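Local coordinates for protein glycosyl transferase family 9 (Veillonella parvula, PDB 3TOV) that probably transfers a sugar from a nucleotide donor to an acceptor, as expected of a heptosyltransferase-like enzyme of family 9 with the two-domain GT-B fold, at residues H40-I45 with E61-D66; G20-T25 with Q51-N56; R10-F15 with G88-V93. All coordinates share one frame; numbering follows the deposited sequence.

Contact 1: H40-I45 with E61-D66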
loop_
_atom_site.group_PDB
_atom_site.type_symbol
_atom_site.label_atom_id
_atom_site.label_comp_id
_atom_site.label_asym_id
_atom_site.label_seq_id
_atom_site.Cartn_x
_atom_site.Cartn_y
_atom_site.Cartn_z
ATOM N N HIS A 40 -24.611 -5.842 -4.249
ATOM C CA HIS A 40 -23.661 -6.121 -5.307
ATOM C C HIS A 40 -22.680 -4.960 -5.430
ATOM O O HIS A 40 -23.068 -3.809 -5.664
ATOM C CB HIS A 40 -24.357 -6.355 -6.646
ATOM C CG HIS A 40 -23.401 -6.534 -7.783
ATOM N ND1 HIS A 40 -22.758 -5.472 -8.384
ATOM C CD2 HIS A 40 -22.954 -7.651 -8.404
ATOM C CE1 HIS A 40 -21.964 -5.929 -9.334
ATOM N NE2 HIS A 40 -22.068 -7.246 -9.368
ATOM N N ILE A 41 -21.402 -5.266 -5.278
ATOM C CA ILE A 41 -20.403 -4.219 -5.199
ATOM C C ILE A 41 -19.428 -4.334 -6.341
ATOM O O ILE A 41 -18.963 -5.427 -6.649
ATOM C CB ILE A 41 -19.627 -4.291 -3.878
ATOM C CG1 ILE A 41 -20.569 -4.028 -2.698
ATOM C CG2 ILE A 41 -18.497 -3.296 -3.902
ATOM C CD1 ILE A 41 -20.000 -4.365 -1.327
ATOM N N THR A 42 -19.115 -3.207 -6.971
ATOM C CA THR A 42 -18.130 -3.208 -8.041
ATOM C C THR A 42 -17.095 -2.087 -7.869
ATOM O O THR A 42 -17.446 -0.950 -7.541
ATOM C CB THR A 42 -18.796 -3.200 -9.447
ATOM O OG1 THR A 42 -18.239 -2.153 -10.243
ATOM C CG2 THR A 42 -20.311 -3.014 -9.338
ATOM N N TYR A 43 -15.821 -2.442 -8.076
ATOM C CA TYR A 43 -14.672 -1.547 -7.899
ATOM C C TYR A 43 -14.081 -1.101 -9.226
ATOM O O TYR A 43 -14.077 -1.849 -10.194
ATOM C CB TYR A 43 -13.574 -2.280 -7.150
ATOM C CG TYR A 43 -12.553 -1.393 -6.448
ATOM C CD1 TYR A 43 -12.605 -1.219 -5.076
ATOM C CD2 TYR A 43 -11.524 -0.765 -7.148
ATOM C CE1 TYR A 43 -11.690 -0.442 -4.413
ATOM C CE2 TYR A 43 -10.596 0.025 -6.492
ATOM C CZ TYR A 43 -10.689 0.178 -5.113
ATOM O OH TYR A 43 -9.795 0.949 -4.399
ATOM N N VAL A 44 -13.539 0.107 -9.251
ATOM C CA VAL A 44 -12.945 0.652 -10.459
ATOM C C VAL A 44 -11.554 1.258 -10.200
ATOM O O VAL A 44 -11.454 2.387 -9.714
ATOM C CB VAL A 44 -13.869 1.711 -11.056
ATOM C CG1 VAL A 44 -13.356 2.175 -12.406
ATOM C CG2 VAL A 44 -15.283 1.150 -11.179
ATOM N N ILE A 45 -10.499 0.494 -10.521
ATOM C CA ILE A 45 -9.106 0.972 -10.452
ATOM C C ILE A 45 -8.559 1.326 -11.820
ATOM O O ILE A 45 -9.259 1.255 -12.834
ATOM C CB ILE A 45 -8.084 -0.104 -9.963
ATOM C CG1 ILE A 45 -8.730 -1.479 -9.832
ATOM C CG2 ILE A 45 -7.288 0.361 -8.757
ATOM C CD1 ILE A 45 -8.932 -2.139 -11.198
ATOM N N GLU A 61 -17.173 -7.481 -8.639
ATOM C CA GLU A 61 -16.874 -7.067 -9.994
ATOM C C GLU A 61 -15.864 -5.939 -9.958
ATOM O O GLU A 61 -16.079 -4.921 -9.302
ATOM C CB GLU A 61 -18.150 -6.601 -10.698
ATOM C CG GLU A 61 -18.190 -6.898 -12.189
ATOM C CD GLU A 61 -19.067 -8.103 -12.530
ATOM O OE1 GLU A 61 -18.519 -9.147 -12.948
ATOM O OE2 GLU A 61 -20.308 -8.006 -12.389
ATOM N N LEU A 62 -14.767 -6.139 -10.682
ATOM C CA LEU A 62 -13.666 -5.191 -10.772
ATOM C C LEU A 62 -13.461 -4.775 -12.228
ATOM O O LEU A 62 -13.285 -5.626 -13.109
ATOM C CB LEU A 62 -12.395 -5.849 -10.231
ATOM C CG LEU A 62 -11.037 -5.189 -10.456
ATOM C CD1 LEU A 62 -11.066 -3.826 -9.866
ATOM C CD2 LEU A 62 -9.962 -6.018 -9.814
ATOM N N ILE A 63 -13.494 -3.472 -12.483
ATOM C CA ILE A 63 -13.355 -2.952 -13.843
ATOM C C ILE A 63 -12.251 -1.897 -13.892
ATOM O O ILE A 63 -12.251 -0.960 -13.085
ATOM C CB ILE A 63 -14.700 -2.376 -14.395
ATOM C CG1 ILE A 63 -14.643 -0.863 -14.537
ATOM C CG2 ILE A 63 -15.908 -2.786 -13.531
ATOM C CD1 ILE A 63 -15.931 -0.300 -15.075
ATOM N N VAL A 64 -11.304 -2.055 -14.818
ATOM C CA VAL A 64 -10.094 -1.226 -14.820
ATOM C C VAL A 64 -10.140 -0.128 -15.880
ATOM O O VAL A 64 -11.033 -0.123 -16.709
ATOM C CB VAL A 64 -8.841 -2.095 -15.008
ATOM C CG1 VAL A 64 -9.148 -3.513 -14.602
ATOM C CG2 VAL A 64 -8.370 -2.053 -16.450
ATOM N N VAL A 65 -9.202 0.819 -15.840
ATOM C CA VAL A 65 -9.113 1.848 -16.885
ATOM C C VAL A 65 -7.666 2.189 -17.255
ATOM O O VAL A 65 -6.778 2.077 -16.415
ATOM C CB VAL A 65 -9.825 3.170 -16.481
ATOM C CG1 VAL A 65 -10.931 2.912 -15.493
ATOM C CG2 VAL A 65 -8.815 4.160 -15.916
ATOM N N ASP A 66 -7.434 2.618 -18.496
ATOM C CA ASP A 66 -6.107 3.090 -18.902
ATOM C C ASP A 66 -6.041 4.607 -18.964
ATOM O O ASP A 66 -7.039 5.286 -18.745
ATOM C CB ASP A 66 -5.706 2.519 -20.263
ATOM C CG ASP A 66 -5.872 1.021 -20.334
ATOM O OD1 ASP A 66 -6.938 0.527 -19.901
ATOM O OD2 ASP A 66 -4.937 0.340 -20.811
#
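At one margin of the N-terminal Rossmann-like sheet, strand 40-46 pairs in parallel with 61-65, the outermost strand of that sheet within the chain. The short strand axes run 4.6 Å apart with 22° between their directions. Two backbone bonds are the firm ones: Tyr43 N gives to Glu61 O at 2.8 Å, and Ile63 N gives to Tyr43 O at 2.9 Å, with an N-H...O angle of 170°. Both donors lie nearly along the C=O axis. At both ends, from Glu61 N to Ile41 O and again at Ile45 and Val65, the bonds are weak.

On one face stand Thr42, Val44, Glu61 and Ile63, several of them meeting helix 70-87. Val44 and Ile63 lie side by side, pointing the same way. With CG1 anti to its backbone N, Val44 sets this methyl 3.9 Å from Ile63 CG1 and 4.0 Å from Val65 CG1. Branched residues suit both extended backbone and the helix 70-87 packed on that face. His40 has CG anti to the backbone N (chi1 175°), which brings the ring edge to Glu61: NE2 of His40 is 3.6 Å from Glu61 OE2, which lies in the ring plane, and the two side chains cross obliquely.

The opposite face carries Tyr43, Ile45, Leu62 and Val64. Leu62 CD1 lies 4.0 Å from Tyr43 CB, the two side chains running alongside, and Ile45 CD1 approaches Val64 CG1. The tyrosine ring leads away from strand 61-65, and its hydroxyl is hydrogen-bonded to Thr25 OG1.

Apolar side chains of Val44 and Ile63 on one face, and of Tyr43, Ile45, Leu62 and Val64 on the other, thus flank the pairing. Glu61 would tend to favour a protonated His40, while the nearby Arg10 would oppose it, so the net effect is uncertain.

Contact 2: G20-T25 with Q51-N56; sequences GDVILT and QVMEYN
Val22 and Val52 each direct their CB towards the opposing segment and cross obliquely, so that one methyl from each does the touching: CG1 of Val22 lies 4.2 Å from CG1 of Val52. In both valines this methyl is anti to the backbone N, chi1 164° in Val22 and 162° in Val52. Met53, modelled as selenomethionine, reaches the same place by another route. Its CG is anti to the backbone N, but the chain then bends at chi2 and again at chi3, curling the terminal methyl in until CE sits 3.7 Å from Val22 CG1. A long, flexible side chain suits this position, because the CB of Met53 does not point at the helix, and only the bent chain brings its end there. Val22 CG1 therefore meets the methyl ends of two successive residues, Val52 and Met53.

The helix 19-23 follows the first strand of the N-terminal Rossmann-like domain of this GT-B fold, and residues 51-56 belong to the long loop between strands 40-46 and 61-65. Beyond Val22, Ile23 offers the flank of its side chain, its CG1 4.2 Å from Val52 CG1; it also touches Val275 of helix 271-277, in the half of the molecule built round the second sheet. Three residues on from Val22, Thr25 turns its OG1 back to give a hydrogen bond to Val22 O at 2.6 Å, in the carbonyl plane on a lone pair. The same oxygen accepts from Thr25 N, so two bonds hold this buried carbonyl.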
loop_
_atom_site.group_PDB
_atom_site.type_symbol
_atom_site.label_atom_id
_atom_site.label_comp_id
_atom_site.label_asym_id
_atom_site.label_seq_id
_atom_site.Cartn_x
_atom_site.Cartn_y
_atom_site.Cartn_z
ATOM N N GLY A 20 -0.218 2.603 -3.368
ATOM C CA GLY A 20 -0.352 2.768 -1.929
ATOM C C GLY A 20 -1.749 3.201 -1.524
ATOM O O GLY A 20 -2.430 2.534 -0.737
ATOM N N ASP A 21 -2.178 4.332 -2.068
ATOM C CA ASP A 21 -3.508 4.825 -1.794
ATOM C C ASP A 21 -4.530 3.719 -2.010
ATOM O O ASP A 21 -5.459 3.591 -1.238
ATOM C CB ASP A 21 -3.822 6.041 -2.658
ATOM C CG ASP A 21 -2.803 7.169 -2.483
ATOM O OD1 ASP A 21 -2.944 7.978 -1.540
ATOM O OD2 ASP A 21 -1.863 7.257 -3.300
ATOM N N VAL A 22 -4.356 2.890 -3.030
ATOM C CA VAL A 22 -5.344 1.839 -3.286
ATOM C C VAL A 22 -5.413 0.808 -2.165
ATOM O O VAL A 22 -6.486 0.546 -1.611
ATOM C CB VAL A 22 -5.140 1.130 -4.643
ATOM C CG1 VAL A 22 -5.909 -0.190 -4.692
ATOM C CG2 VAL A 22 -5.581 2.035 -5.759
ATOM N N ILE A 23 -4.278 0.220 -1.824
ATOM C CA ILE A 23 -4.280 -0.817 -0.802
ATOM C C ILE A 23 -4.953 -0.309 0.475
ATOM O O ILE A 23 -5.608 -1.067 1.196
ATOM C CB ILE A 23 -2.863 -1.322 -0.539
ATOM C CG1 ILE A 23 -2.291 -1.889 -1.852
ATOM C CG2 ILE A 23 -2.863 -2.337 0.587
ATOM C CD1 ILE A 23 -0.781 -2.114 -1.859
ATOM N N LEU A 24 -4.821 0.993 0.715
ATOM C CA LEU A 24 -5.402 1.643 1.888
ATOM C C LEU A 24 -6.923 1.760 1.834
ATOM O O LEU A 24 -7.560 2.069 2.839
ATOM C CB LEU A 24 -4.795 3.034 2.072
ATOM C CG LEU A 24 -3.323 3.037 2.462
ATOM C CD1 LEU A 24 -2.767 4.434 2.385
ATOM C CD2 LEU A 24 -3.193 2.472 3.852
ATOM N N THR A 25 -7.502 1.534 0.660
ATOM C CA THR A 25 -8.952 1.548 0.519
ATOM C C THR A 25 -9.503 0.165 0.818
ATOM O O THR A 25 -10.713 -0.063 0.769
ATOM C CB THR A 25 -9.394 1.926 -0.902
ATOM O OG1 THR A 25 -9.031 0.881 -1.822
ATOM C CG2 THR A 25 -8.759 3.229 -1.333
ATOM N N GLN A 51 -3.964 -6.258 -10.534
ATOM C CA GLN A 51 -3.688 -7.537 -9.878
ATOM C C GLN A 51 -3.888 -7.436 -8.360
ATOM O O GLN A 51 -4.014 -8.437 -7.659
ATOM C CB GLN A 51 -2.284 -8.031 -10.204
ATOM C CG GLN A 51 -1.767 -7.558 -11.534
ATOM C CD GLN A 51 -0.599 -8.396 -12.021
ATOM O OE1 GLN A 51 -0.521 -9.591 -11.740
ATOM N NE2 GLN A 51 0.319 -7.771 -12.748
ATOM N N VAL A 52 -3.929 -6.210 -7.863
ATOM C CA VAL A 52 -4.096 -5.950 -6.440
ATOM C C VAL A 52 -5.504 -6.298 -5.918
ATOM O O VAL A 52 -5.681 -6.736 -4.774
ATOM C CB VAL A 52 -3.782 -4.479 -6.157
ATOM C CG1 VAL A 52 -4.347 -4.055 -4.815
ATOM C CG2 VAL A 52 -2.284 -4.263 -6.237
HETATM N N MSE A 53 -6.502 -6.116 -6.773
HETATM C CA MSE A 53 -7.876 -6.310 -6.360
HETATM C C MSE A 53 -8.516 -7.561 -6.964
HETATM O O MSE A 53 -9.508 -8.061 -6.437
HETATM C CB MSE A 53 -8.699 -5.073 -6.704
HETATM C CG MSE A 53 -9.883 -4.856 -5.777
HETATM SE SE MSE A 53 -9.342 -4.278 -4.003
HETATM C CE MSE A 53 -8.779 -2.479 -4.422
ATOM N N GLU A 54 -7.943 -8.057 -8.058
ATOM C CA GLU A 54 -8.512 -9.191 -8.782
ATOM C C GLU A 54 -9.234 -10.142 -7.843
ATOM O O GLU A 54 -10.457 -10.104 -7.691
ATOM C CB GLU A 54 -7.416 -9.967 -9.511
ATOM C CG GLU A 54 -7.248 -9.617 -10.967
ATOM C CD GLU A 54 -6.170 -10.462 -11.619
ATOM O OE1 GLU A 54 -6.337 -11.703 -11.697
ATOM O OE2 GLU A 54 -5.144 -9.887 -12.041
ATOM N N TYR A 55 -8.455 -11.014 -7.226
ATOM C CA TYR A 55 -8.965 -11.884 -6.190
ATOM C C TYR A 55 -9.092 -11.031 -4.936
ATOM O O TYR A 55 -8.112 -10.434 -4.474
ATOM C CB TYR A 55 -8.006 -13.060 -5.997
ATOM C CG TYR A 55 -7.516 -13.632 -7.318
ATOM C CD1 TYR A 55 -8.072 -14.786 -7.852
ATOM C CD2 TYR A 55 -6.511 -13.001 -8.037
ATOM C CE1 TYR A 55 -7.628 -15.303 -9.064
ATOM C CE2 TYR A 55 -6.060 -13.506 -9.243
ATOM C CZ TYR A 55 -6.622 -14.658 -9.756
ATOM O OH TYR A 55 -6.170 -15.161 -10.959
ATOM N N ASN A 56 -10.315 -10.929 -4.428
ATOM C CA ASN A 56 -10.618 -10.129 -3.246
ATOM C C ASN A 56 -12.034 -10.390 -2.800
ATOM O O ASN A 56 -12.982 -10.183 -3.560
ATOM C CB ASN A 56 -10.458 -8.638 -3.501
ATOM C CG ASN A 56 -10.746 -7.814 -2.261
ATOM O OD1 ASN A 56 -11.892 -7.491 -1.985
ATOM N ND2 ASN A 56 -9.705 -7.493 -1.493
#

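Contact 3: R10-F15 with G88-V93; sequences RIVVTF and GKTDIV
Over one face of the Arg10 guanidinium lies Gly88 CA, 3.6 Å above the plane and offset toward the rim, with NH1 the closest of the guanidinium nitrogens. A CB on Gly88 would point into this group, so the lack of a side chain suits the residue that follows helix 70-87. The arginine chain, bent at chi3, also brushes His40 and Lys87.

The second flat group, the Asp91 carboxylate, is not paired with that charge: its OD2 stands 6.7 Å from Arg10 NE. Instead Asp91 OD2 accepts a hydrogen bond from Arg10 N at 2.7 Å, the donor arriving from above the carboxylate plane, 34° out of it. Asp91 CG is anti to the carbonyl carbon (chi1 -59°), which places the group beside its own backbone N. In place of Asp91, an alanine here would remove the carboxylate that receives Arg10 N, and would probably loosen the start of the pairing. Asp91 N gives to Arg10 O at 2.8 Å, and Ile92 N gives to the same Arg10 O at 3.3 Å, each in the carbonyl plane.

Further along, Val12 N gives to Ile92 O at 3.1 Å. Val12 CB packs 3.7 Å from Val93 CG2, while the side chains of Val12 and Thr90 cross at about a right angle, both also touching Ile84 of helix 70-87. Beta-branched residues suit these buried extended positions. Parallel pairing of the first strand, 10-14, with the fourth, 92-95, is the central junction of a Rossmann-like sheet.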
loop_
_atom_site.group_PDB
_atom_site.type_symbol
_atom_site.label_atom_id
_atom_site.label_comp_id
_atom_site.label_asym_id
_atom_site.label_seq_id
_atom_site.Cartn_x
_atom_site.Cartn_y
_atom_site.Cartn_z
ATOM N N ARG A 10 -26.929 -2.296 -5.662
ATOM C CA ARG A 10 -25.796 -2.334 -6.576
ATOM C C ARG A 10 -24.990 -1.073 -6.381
ATOM O O ARG A 10 -25.515 0.029 -6.524
ATOM C CB ARG A 10 -26.248 -2.414 -8.029
ATOM C CG ARG A 10 -26.886 -3.733 -8.399
ATOM C CD ARG A 10 -27.040 -3.881 -9.904
ATOM N NE ARG A 10 -26.293 -5.036 -10.393
ATOM C CZ ARG A 10 -25.162 -4.953 -11.084
ATOM N NH1 ARG A 10 -24.654 -3.760 -11.384
ATOM N NH2 ARG A 10 -24.548 -6.065 -11.478
ATOM N N ILE A 11 -23.709 -1.239 -6.075
ATOM C CA ILE A 11 -22.876 -0.112 -5.691
ATOM C C ILE A 11 -21.587 -0.045 -6.500
ATOM O O ILE A 11 -20.949 -1.064 -6.756
ATOM C CB ILE A 11 -22.519 -0.206 -4.205
ATOM C CG1 ILE A 11 -23.778 -0.438 -3.375
ATOM C CG2 ILE A 11 -21.826 1.045 -3.742
ATOM C CD1 ILE A 11 -23.486 -0.930 -1.987
ATOM N N VAL A 12 -21.205 1.157 -6.910
ATOM C CA VAL A 12 -19.909 1.337 -7.547
ATOM C C VAL A 12 -18.947 2.187 -6.698
ATOM O O VAL A 12 -19.325 3.212 -6.129
ATOM C CB VAL A 12 -20.044 1.931 -8.958
ATOM C CG1 VAL A 12 -18.688 2.355 -9.492
ATOM C CG2 VAL A 12 -20.662 0.921 -9.871
ATOM N N VAL A 13 -17.701 1.742 -6.609
ATOM C CA VAL A 13 -16.677 2.509 -5.924
ATOM C C VAL A 13 -15.651 2.960 -6.952
ATOM O O VAL A 13 -15.152 2.165 -7.737
ATOM C CB VAL A 13 -16.003 1.686 -4.814
ATOM C CG1 VAL A 13 -15.018 2.544 -3.998
ATOM C CG2 VAL A 13 -17.066 1.094 -3.916
ATOM N N THR A 14 -15.356 4.248 -6.953
ATOM C CA THR A 14 -14.429 4.801 -7.905
ATOM C C THR A 14 -13.200 5.308 -7.175
ATOM O O THR A 14 -13.284 6.255 -6.392
ATOM C CB THR A 14 -15.066 5.956 -8.645
ATOM O OG1 THR A 14 -15.339 7.013 -7.717
ATOM C CG2 THR A 14 -16.356 5.501 -9.244
ATOM N N PHE A 15 -12.068 4.655 -7.431
ATOM C CA PHE A 15 -10.770 5.084 -6.938
ATOM C C PHE A 15 -9.696 4.795 -8.012
ATOM O O PHE A 15 -9.374 3.637 -8.302
ATOM C CB PHE A 15 -10.463 4.373 -5.627
ATOM C CG PHE A 15 -9.417 5.051 -4.800
ATOM C CD1 PHE A 15 -9.644 6.301 -4.267
ATOM C CD2 PHE A 15 -8.204 4.429 -4.545
ATOM C CE1 PHE A 15 -8.669 6.929 -3.498
ATOM C CE2 PHE A 15 -7.228 5.049 -3.777
ATOM C CZ PHE A 15 -7.461 6.302 -3.252
ATOM N N GLY A 88 -26.081 -3.414 -15.006
ATOM C CA GLY A 88 -27.184 -3.296 -14.065
ATOM C C GLY A 88 -27.428 -1.873 -13.611
ATOM O O GLY A 88 -26.556 -1.014 -13.752
ATOM N N LYS A 89 -28.618 -1.621 -13.067
ATOM C CA LYS A 89 -28.972 -0.280 -12.600
ATOM C C LYS A 89 -28.358 0.040 -11.239
ATOM O O LYS A 89 -28.932 -0.243 -10.183
ATOM C CB LYS A 89 -30.494 -0.036 -12.613
ATOM C CG LYS A 89 -31.372 -1.232 -12.260
ATOM C CD LYS A 89 -32.849 -0.914 -12.551
ATOM C CE LYS A 89 -33.779 -2.134 -12.424
ATOM N NZ LYS A 89 -33.953 -2.624 -11.021
ATOM N N THR A 90 -27.175 0.635 -11.297
ATOM C CA THR A 90 -26.427 1.057 -10.119
ATOM C C THR A 90 -27.225 1.976 -9.184
ATOM O O THR A 90 -27.703 3.027 -9.593
ATOM C CB THR A 90 -25.140 1.775 -10.556
ATOM O OG1 THR A 90 -24.299 0.859 -11.279
ATOM C CG2 THR A 90 -24.410 2.323 -9.349
ATOM N N ASP A 91 -27.351 1.576 -7.922
ATOM C CA ASP A 91 -28.177 2.302 -6.951
ATOM C C ASP A 91 -27.424 3.473 -6.321
ATOM O O ASP A 91 -27.911 4.610 -6.305
ATOM C CB ASP A 91 -28.647 1.349 -5.848
ATOM C CG ASP A 91 -29.454 0.183 -6.390
ATOM O OD1 ASP A 91 -30.327 0.426 -7.254
ATOM O OD2 ASP A 91 -29.211 -0.973 -5.964
ATOM N N ILE A 92 -26.234 3.166 -5.810
ATOM C CA ILE A 92 -25.366 4.125 -5.147
ATOM C C ILE A 92 -23.982 4.152 -5.775
ATOM O O ILE A 92 -23.356 3.106 -5.971
ATOM C CB ILE A 92 -25.138 3.715 -3.687
ATOM C CG1 ILE A 92 -26.455 3.679 -2.919
ATOM C CG2 ILE A 92 -24.130 4.640 -3.014
ATOM C CD1 ILE A 92 -26.460 2.648 -1.822
ATOM N N VAL A 93 -23.492 5.351 -6.073
ATOM C CA VAL A 93 -22.082 5.527 -6.404
ATOM C C VAL A 93 -21.327 6.304 -5.311
ATOM O O VAL A 93 -21.760 7.365 -4.868
ATOM C CB VAL A 93 -21.895 6.209 -7.767
ATOM C CG1 VAL A 93 -20.592 7.011 -7.789
ATOM C CG2 VAL A 93 -21.919 5.169 -8.874
#

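In the fold
From the N terminus the chain lays down strand 10-14, turns through helix 19-23 and helix 26-35, and forms strand 40-46 beside the first strand. Contact 2 closes the loop from 20-25 to 51-56, joining the helix after the first strand to the coil after the second. Contact 1 closes a shorter loop, from 40-45 to 61-66, and crosses contact 2 because their segments alternate. Helix 70-87 then brings the chain back to the other flank of strand 10-14, where contact 3 closes the widest loop and encloses both others. Contacts 1 and 3 share one sheet; contact 2 lies beyond the C-terminal ends of strands 10-14 and 40-46, on the side of the second domain.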